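Local coordinates for Ser-thr phosphatase MSPP (Mycobacterium smegmatis, PDB 2JFS) that removes phosphate from phosphoserine and phosphothreonine as a metal-dependent phosphatase of the PPM (PP2C) family, at the manganese (II) ion site. Numbering follows the deposited sequence.

The manganese (II) ion site. Residues 18, 22-23, 36-38, 185-187, 224-225. With MN (manganese (II) ion), chain B; MN (manganese (II) ion), chain C; CAC (cacodylate ion), chain D.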
# COMPACT_ATOMS: atom_id res chain seq x y z
N ARG A 18 -13.12 -7.19 11.97
CA ARG A 18 -12.02 -6.72 12.82
C ARG A 18 -12.54 -5.75 13.88
O ARG A 18 -13.44 -4.95 13.58
CB ARG A 18 -10.93 -6.03 11.98
CG ARG A 18 -10.33 -6.87 10.82
CD ARG A 18 -9.50 -8.00 11.35
NE ARG A 18 -8.96 -8.87 10.30
CZ ARG A 18 -7.66 -8.97 10.00
NH1 ARG A 18 -6.78 -8.24 10.66
NH2 ARG A 18 -7.23 -9.80 9.03
N GLN A 22 -6.61 -0.88 11.59
CA GLN A 22 -5.18 -0.64 11.76
C GLN A 22 -4.48 -0.20 10.47
O GLN A 22 -3.25 -0.09 10.43
CB GLN A 22 -4.48 -1.84 12.39
CG GLN A 22 -5.03 -2.18 13.78
CD GLN A 22 -4.23 -3.26 14.46
OE1 GLN A 22 -3.74 -4.19 13.82
NE2 GLN A 22 -4.08 -3.13 15.77
N ASP A 23 -5.28 -0.00 9.41
CA ASP A 23 -4.77 0.58 8.14
C ASP A 23 -4.73 2.11 8.30
O ASP A 23 -5.50 2.72 9.08
CB ASP A 23 -5.71 0.34 6.93
CG ASP A 23 -5.71 -1.09 6.41
OD1 ASP A 23 -4.90 -1.98 6.84
OD2 ASP A 23 -6.50 -1.28 5.45
N ASP A 36 -0.42 -0.73 6.38
CA ASP A 36 -1.26 -1.75 7.02
C ASP A 36 -0.59 -2.21 8.30
O ASP A 36 0.40 -2.93 8.28
CB ASP A 36 -1.48 -2.90 6.04
CG ASP A 36 -2.35 -3.99 6.62
OD1 ASP A 36 -2.64 -3.95 7.83
OD2 ASP A 36 -2.67 -4.90 5.82
N GLY A 37 -1.08 -1.70 9.42
CA GLY A 37 -0.52 -2.01 10.72
C GLY A 37 -0.89 -3.40 11.23
O GLY A 37 -1.93 -3.98 10.88
N PHE A 38 -0.05 -3.95 12.09
CA PHE A 38 -0.32 -5.26 12.65
C PHE A 38 0.16 -5.29 14.10
O PHE A 38 1.03 -4.50 14.50
CB PHE A 38 0.35 -6.41 11.85
CG PHE A 38 1.86 -6.31 11.75
CD1 PHE A 38 2.67 -6.82 12.77
CD2 PHE A 38 2.46 -5.68 10.65
CE1 PHE A 38 4.10 -6.75 12.70
CE2 PHE A 38 3.86 -5.60 10.56
CZ PHE A 38 4.67 -6.12 11.58
N SER A 185 -4.35 -1.86 0.80
CA SER A 185 -3.93 -2.87 1.78
C SER A 185 -4.37 -4.26 1.25
O SER A 185 -5.20 -4.38 0.31
CB SER A 185 -4.53 -2.60 3.17
OG SER A 185 -5.96 -2.65 3.12
N ASP A 186 -3.83 -5.31 1.87
CA ASP A 186 -4.18 -6.65 1.43
C ASP A 186 -5.63 -7.04 1.67
O ASP A 186 -6.08 -8.03 1.12
CB ASP A 186 -3.22 -7.68 2.06
CG ASP A 186 -3.35 -7.79 3.55
OD1 ASP A 186 -3.99 -6.96 4.23
OD2 ASP A 186 -2.80 -8.78 4.07
N GLY A 187 -6.37 -6.23 2.44
CA GLY A 187 -7.76 -6.57 2.71
C GLY A 187 -8.62 -6.62 1.47
O GLY A 187 -9.61 -7.35 1.42
N ASP A 224 -10.96 -8.48 6.64
CA ASP A 224 -9.88 -7.57 7.05
C ASP A 224 -10.31 -6.13 6.85
O ASP A 224 -11.34 -5.86 6.18
CB ASP A 224 -8.60 -7.87 6.23
CG ASP A 224 -7.31 -7.24 6.80
OD1 ASP A 224 -7.28 -6.66 7.93
OD2 ASP A 224 -6.30 -7.42 6.05
N ASN A 225 -9.56 -5.20 7.44
CA ASN A 225 -9.62 -3.79 7.06
C ASN A 225 -9.26 -3.66 5.57
O ASN A 225 -8.33 -4.33 5.11
CB ASN A 225 -8.61 -2.94 7.85
CG ASN A 225 -8.65 -3.17 9.35
OD1 ASN A 225 -7.61 -3.10 9.99
ND2 ASN A 225 -9.84 -3.41 9.92
MN MN B . -3.40 -4.86 9.53
MN MN C . -4.32 -6.33 6.19
AS CAC D . -1.50 -7.35 8.09
O1 CAC D . -2.80 -7.81 6.93
O2 CAC D . -2.12 -6.46 9.43
C1 CAC D . -0.60 -8.88 8.86
C2 CAC D . -0.08 -6.36 7.21
O HOH W 1 -4.45 -5.38 11.54
O HOH W 2 -4.88 -6.19 8.41
O HOH W 3 -4.97 -3.28 9.28
O HOH W 4 -5.55 -4.52 5.84
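The binuclear manganese centre of the PPM (PP2C) phosphatase fold lies between the end of strand 31-38, the start of 3-10 helix 186-189 and the loop carrying Asp224. Its two ions are 3.8 Å apart, MN (chain B) to MN (chain C), and MN (chain B) is partly occupied. The Asp36 carboxylate, water 2 and the cacodylate all bridge them. Asp36 holds CG anti to its backbone N (chi1 -180°), which points the carboxylate at both metals, OD1 taking MN (chain B) at 2.1 Å and OD2 taking MN (chain C). The next residue, Gly37, adds its carbonyl O to MN (chain B), and waters 1 and 3 also bind, in a near-octahedral shell with the bridging ligands. Around MN (chain C), also near octahedral, Asp186 OD1 binds at 2.1 Å from a side chain in the crowded position between backbone N and carbonyl carbon (chi1 66°), joined by Asp224 OD2 and water 4.

Asp224 divides its work: while OD2 holds the metal, OD1 lies 2.5 Å from the oxygen of bridging water 2 and accepts a bent bond (125° at H) from Asn225 N, above the carboxylate plane. The same OD1 lies over one face of the Arg18 guanidinium, in a salt bridge with NH1 (3.2 Å). Bridging two metals would be expected to lower the pKa of water 2, the likely nucleophile in this family; Asp224 OD1 could accept its proton. In the second shell, Asp23 OD1 contacts waters 3 and 4, its OD2 is held by Ser185 OG at 2.8 Å, and Gln22 OE1 fixes water 1. Partly occupied cacodylate, a common crystallisation additive, spans the ions as phosphate might, O2 on MN (chain B) and O1 on MN (chain C).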